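Esterase (PDB 3H2G) acts as an esterase that degrades rice cell walls and contributes to the virulence of the bacterial pathogen Xanthomonas oryzae on its host. Local coordinates at residues A[387-391]-A[392-396]; A[179-182]-A[183-187]; A[148-151]-A[152-155]. One frame throughout, in Å; residues are numbered along the deposited sequence.

Contact 1: A[387-391]-A[392-396]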
# COMPACT_ATOMS: atom_id res chain seq x y z
N VAL A 387 -2.04 -13.05 -10.46
CA VAL A 387 -1.95 -12.62 -11.85
C VAL A 387 -0.66 -11.89 -12.21
O VAL A 387 -0.04 -12.20 -13.23
CB VAL A 387 -3.16 -11.72 -12.23
CG1 VAL A 387 -2.93 -11.06 -13.59
CG2 VAL A 387 -4.43 -12.57 -12.27
N VAL A 388 -0.26 -10.91 -11.40
CA VAL A 388 0.96 -10.16 -11.71
C VAL A 388 2.20 -11.03 -11.57
O VAL A 388 3.17 -10.86 -12.31
CB VAL A 388 1.09 -8.90 -10.82
CG1 VAL A 388 -0.12 -7.99 -11.04
CG2 VAL A 388 1.20 -9.29 -9.36
N ARG A 389 2.19 -11.96 -10.62
CA ARG A 389 3.32 -12.87 -10.45
C ARG A 389 3.47 -13.70 -11.72
O ARG A 389 4.56 -13.80 -12.29
CB ARG A 389 3.08 -13.81 -9.27
CG ARG A 389 4.17 -14.86 -9.05
CD ARG A 389 3.68 -15.99 -8.17
NE ARG A 389 2.62 -16.76 -8.83
CZ ARG A 389 1.86 -17.68 -8.23
NH1 ARG A 389 2.02 -17.95 -6.94
NH2 ARG A 389 0.94 -18.32 -8.93
N ASP A 390 2.36 -14.29 -12.16
CA ASP A 390 2.37 -15.13 -13.36
C ASP A 390 2.68 -14.39 -14.66
O ASP A 390 3.45 -14.87 -15.49
CB ASP A 390 1.02 -15.83 -13.54
CG ASP A 390 0.70 -16.80 -12.42
OD1 ASP A 390 1.60 -17.11 -11.60
OD2 ASP A 390 -0.45 -17.27 -12.36
N GLN A 391 2.08 -13.21 -14.83
CA GLN A 391 2.26 -12.44 -16.05
C GLN A 391 3.47 -11.52 -16.15
O GLN A 391 3.93 -11.24 -17.26
CB GLN A 391 0.99 -11.63 -16.34
CG GLN A 391 -0.18 -12.50 -16.80
CD GLN A 391 -1.45 -11.71 -17.04
OE1 GLN A 391 -1.40 -10.58 -17.54
NE2 GLN A 391 -2.59 -12.30 -16.71
N LEU A 392 4.00 -11.07 -15.02
CA LEU A 392 5.15 -10.18 -15.05
C LEU A 392 6.34 -10.57 -14.17
O LEU A 392 7.44 -10.74 -14.66
CB LEU A 392 4.74 -8.75 -14.70
CG LEU A 392 5.89 -7.73 -14.63
CD1 LEU A 392 6.53 -7.58 -16.01
CD2 LEU A 392 5.38 -6.39 -14.13
N LEU A 393 6.10 -10.68 -12.87
CA LEU A 393 7.17 -11.00 -11.93
C LEU A 393 8.01 -12.23 -12.31
O LEU A 393 9.24 -12.14 -12.37
CB LEU A 393 6.61 -11.18 -10.51
CG LEU A 393 5.73 -10.05 -9.96
CD1 LEU A 393 5.42 -10.35 -8.50
CD2 LEU A 393 6.42 -8.70 -10.10
N ASP A 394 7.36 -13.36 -12.55
CA ASP A 394 8.08 -14.58 -12.91
C ASP A 394 8.96 -14.38 -14.14
O ASP A 394 10.07 -14.90 -14.21
CB ASP A 394 7.12 -15.74 -13.19
CG ASP A 394 6.50 -16.32 -11.93
OD1 ASP A 394 7.02 -16.07 -10.82
OD2 ASP A 394 5.49 -17.04 -12.06
N LYS A 395 8.45 -13.63 -15.11
CA LYS A 395 9.19 -13.40 -16.35
C LYS A 395 10.41 -12.49 -16.20
O LYS A 395 11.31 -12.52 -17.04
CB LYS A 395 8.23 -12.83 -17.40
CG LYS A 395 7.04 -13.76 -17.66
CD LYS A 395 6.13 -13.25 -18.76
CE LYS A 395 4.97 -14.21 -18.99
NZ LYS A 395 4.06 -13.75 -20.07
N GLN A 396 10.45 -11.71 -15.13
CA GLN A 396 11.57 -10.80 -14.92
C GLN A 396 12.61 -11.30 -13.91
O GLN A 396 13.61 -10.64 -13.68
CB GLN A 396 11.06 -9.43 -14.48
CG GLN A 396 10.16 -8.75 -15.51
CD GLN A 396 10.88 -8.47 -16.81
OE1 GLN A 396 11.76 -7.62 -16.88
NE2 GLN A 396 10.52 -9.20 -17.86
O HOH W 1 4.67 -17.37 -15.31
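D394 lays its carboxylate alongside the stem of R389, and D394 OD1 rests 3.6 Å from R389 CG. The two side chains point the same way. The guanidinium and carboxylate planes are only 11° apart, yet no N-H of the arginine is aimed at this acid. R389 NE and D394 OD2 are 4.3 Å apart, and the oxygen lies well out of the guanidinium plane, so only charge attraction links them. R389 turns instead to its neighbour D390. R389 NE and R389 NH2 both donate to D390 OD1, each at 3.0 Å, in a side-on grip within the guanidinium plane. The bend at chi3 (66°) folds the guanidinium back toward that acid. E38 and the carbonyl of R112 hold the far end of R389, and Y118 binds D394 OD1. The turn is a pi-type widening near the C-terminal end of helix 376-396, which packs against the central sheet of the alpha/beta-hydrolase fold. V388 O accepts from both L392 N (2.8 Å) and L393 N (3.0 Å), one i+4 and one i+5 bond. The next bond, D394 N to R389 O at 2.8 Å, is also i+5 and nearly straight (168°). L393 CG and CD1 lie against the backbone of R389. On the outer side, D390 OD1 and D394 OD2 come within 3.9 Å, a like-charge approach that the nearby R389 probably eases.

Contact 2: A[179-182]-A[183-187]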
# COMPACT_ATOMS: atom_id res chain seq x y z
N GLY A 179 -0.66 0.09 -3.34
CA GLY A 179 -0.44 0.21 -4.77
C GLY A 179 0.10 1.60 -5.04
O GLY A 179 0.93 1.80 -5.93
N HIS A 180 -0.38 2.56 -4.26
CA HIS A 180 0.06 3.94 -4.35
C HIS A 180 1.52 3.94 -3.87
O HIS A 180 2.39 4.56 -4.48
CB HIS A 180 -0.82 4.81 -3.44
CG HIS A 180 -0.45 6.27 -3.42
ND1 HIS A 180 -0.96 7.18 -4.32
CD2 HIS A 180 0.37 6.96 -2.60
CE1 HIS A 180 -0.46 8.38 -4.06
NE2 HIS A 180 0.35 8.27 -3.02
N THR A 181 1.78 3.21 -2.78
CA THR A 181 3.12 3.10 -2.23
C THR A 181 4.09 2.48 -3.23
O THR A 181 5.20 2.99 -3.45
CB THR A 181 3.12 2.21 -0.96
OG1 THR A 181 2.37 2.85 0.07
CG2 THR A 181 4.54 1.96 -0.47
N ALA A 182 3.68 1.37 -3.84
CA ALA A 182 4.52 0.68 -4.81
C ALA A 182 4.91 1.60 -5.96
O ALA A 182 6.08 1.68 -6.33
CB ALA A 182 3.79 -0.56 -5.35
N MET A 183 3.93 2.29 -6.52
CA MET A 183 4.19 3.19 -7.64
C MET A 183 5.05 4.39 -7.23
O MET A 183 5.93 4.82 -7.98
CB MET A 183 2.88 3.68 -8.26
CG MET A 183 3.10 4.53 -9.52
SD MET A 183 1.58 5.00 -10.37
CE MET A 183 1.19 3.47 -11.23
N ALA A 184 4.79 4.93 -6.05
CA ALA A 184 5.55 6.08 -5.56
C ALA A 184 7.01 5.67 -5.35
O ALA A 184 7.93 6.44 -5.60
CB ALA A 184 4.95 6.60 -4.25
N THR A 185 7.20 4.44 -4.87
CA THR A 185 8.54 3.92 -4.63
C THR A 185 9.23 3.69 -5.97
O THR A 185 10.43 3.97 -6.12
CB THR A 185 8.47 2.58 -3.84
OG1 THR A 185 7.83 2.80 -2.58
CG2 THR A 185 9.87 2.03 -3.61
N GLN A 186 8.49 3.20 -6.95
CA GLN A 186 9.05 2.96 -8.27
C GLN A 186 9.53 4.28 -8.88
O GLN A 186 10.62 4.36 -9.45
CB GLN A 186 8.01 2.33 -9.19
CG GLN A 186 8.46 2.25 -10.64
CD GLN A 186 7.38 1.74 -11.57
OE1 GLN A 186 6.25 1.49 -11.15
NE2 GLN A 186 7.72 1.60 -12.84
N ARG A 187 8.70 5.31 -8.77
CA ARG A 187 9.05 6.61 -9.33
C ARG A 187 10.33 7.16 -8.71
O ARG A 187 11.19 7.69 -9.42
CB ARG A 187 7.90 7.60 -9.11
CG ARG A 187 8.15 8.97 -9.74
CD ARG A 187 6.98 9.92 -9.55
NE ARG A 187 6.74 10.21 -8.14
CZ ARG A 187 5.81 11.06 -7.71
NH1 ARG A 187 5.04 11.69 -8.58
NH2 ARG A 187 5.66 11.27 -6.41
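T185 has its OG1 anti to its own carbonyl carbon (chi1 -60°), beside the backbone N, and this turns the hydroxyl back toward T181 O one helical turn earlier. The bond from T185 OG1 to T181 O is 2.8 Å long. The donor stands above the carbonyl plane, 40° out of it. T185 N donates to T181 O as well, also at 2.8 Å, from the opposite face of that plane. T181 O thus accepts two hydrogen bonds, and the buried T185 hydroxyl donates within its own helix. T181 has nearly the same first torsion, and T181 CG2 stands 4.0 Å from T185 OG1 as the two side chains run side by side. The T181 hydroxyl is hydrogen-bonded to Y125 OH. Regular i+4 bonds join the remaining turns, among them A184 N to H180 O at 2.9 Å. A184 CB lies against that same oxygen, at 3.3 Å from H180 O. Q186 sends its amide away to E190, S202 and T328. The segments belong to helix 177-192, which follows the probable nucleophile elbow at S176. It is the crossover helix between strands 169-175 and 198-205. Helix 141-162 lies against T181 and T185, and L172 of strand 169-175 touches T185 and Q186.

Contact 3: A[148-151]-A[152-155]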
# COMPACT_ATOMS: atom_id res chain seq x y z
N THR A 148 9.65 2.62 2.40
CA THR A 148 9.82 1.36 1.67
C THR A 148 11.27 1.16 1.26
O THR A 148 11.84 0.07 1.44
CB THR A 148 8.93 1.34 0.41
OG1 THR A 148 7.55 1.44 0.81
CG2 THR A 148 9.12 0.04 -0.36
N ILE A 149 11.88 2.20 0.71
CA ILE A 149 13.27 2.13 0.29
C ILE A 149 14.19 1.80 1.46
O ILE A 149 15.06 0.93 1.35
CB ILE A 149 13.70 3.47 -0.36
CG1 ILE A 149 13.05 3.59 -1.74
CG2 ILE A 149 15.21 3.56 -0.44
CD1 ILE A 149 13.10 4.99 -2.34
N ASP A 150 13.99 2.47 2.58
CA ASP A 150 14.83 2.23 3.75
C ASP A 150 14.58 0.87 4.40
O ASP A 150 15.47 0.32 5.05
CB ASP A 150 14.64 3.38 4.75
CG ASP A 150 15.25 4.68 4.23
OD1 ASP A 150 14.97 5.76 4.79
OD2 ASP A 150 16.03 4.61 3.26
N ALA A 151 13.38 0.32 4.21
CA ALA A 151 13.06 -1.00 4.74
C ALA A 151 13.86 -2.02 3.94
O ALA A 151 14.38 -2.99 4.48
CB ALA A 151 11.56 -1.28 4.61
N MET A 152 13.94 -1.79 2.63
CA MET A 152 14.68 -2.68 1.75
C MET A 152 16.18 -2.61 2.05
O MET A 152 16.88 -3.61 1.99
CB MET A 152 14.41 -2.32 0.28
CG MET A 152 12.96 -2.49 -0.12
SD MET A 152 12.69 -2.19 -1.89
CE MET A 152 13.09 -3.75 -2.53
N ARG A 153 16.65 -1.41 2.39
CA ARG A 153 18.06 -1.24 2.72
C ARG A 153 18.39 -2.02 3.99
O ARG A 153 19.38 -2.75 4.05
CB ARG A 153 18.38 0.24 2.92
CG ARG A 153 18.40 1.03 1.63
CD ARG A 153 18.51 2.53 1.87
NE ARG A 153 18.83 3.25 0.64
CZ ARG A 153 18.70 4.56 0.49
NH1 ARG A 153 18.25 5.31 1.49
NH2 ARG A 153 19.04 5.13 -0.66
N ALA A 154 17.54 -1.89 5.01
CA ALA A 154 17.75 -2.58 6.28
C ALA A 154 17.60 -4.09 6.11
O ALA A 154 18.37 -4.87 6.69
CB ALA A 154 16.77 -2.06 7.32
N ALA A 155 16.61 -4.52 5.33
CA ALA A 155 16.40 -5.94 5.09
C ALA A 155 17.63 -6.55 4.43
O ALA A 155 18.01 -7.68 4.73
CB ALA A 155 15.17 -6.15 4.20
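R153 reaches back along one turn of helix 141-162, a helix packed beside the central sheet of the alpha/beta-hydrolase fold. R153 CB begins near the backbone, 3.6 Å from D150 O. Next, R153 CG lies 3.4 Å from I149 O. R153 CD comes 3.5 Å from D150 OD2. The chain is extended from CG to NE, with CG beside the backbone N (chi1 -73°), and this carries the guanidinium over I149. I149 CG2 sits over the centre of one guanidinium face, 3.7 Å from R153 CZ, so a methyl group packs on one face of the cation. NE turns to E196 in a salt bridge. At the tip, R153 NH1 meets D150 OD2 at 2.9 Å. This is a salt bridge, but its hydrogen bond is weak and bent (129°), and the carboxylate and guanidinium planes are 24° apart. D150 is shared: its OD1 pairs with R4 and with T53. The acid therefore has two arginine partners, which would probably stabilise its negative charge. Along the backbone, M152, R153, A154 and A155 donate to the carbonyls of T148 to A151 in regular i+4 bonds. A151 and A154 touch Y51 of strand 43-54. On another side of the helix, the M152 side chain passes close to the end of the T148 carbonyl, with M152 CG 3.2 Å from T148 O.

All three contacts are local ones within helices that pack on the central sheet. Contacts 2 and 3 are buried and their helices touch: T181 CG2 lies 3.3 Å from T148 OG1, and T185 also meets T148 and I149. Contact 1 is partly buried and stands apart, about 8 Å from contact 2 and 11 Å from contact 3 between nearest atoms. It lies on the C-terminal helix. Contact 2, nearest the chain centre, relies on a threonine hydroxyl and backbone bonds. Buried contact 3 still holds an arginine-aspartate salt bridge, which joins its segments through one weak bond. In contact 1 such a pair lies within 387-391 and has two hydrogen bonds. Only contact 1 has pi-type widening.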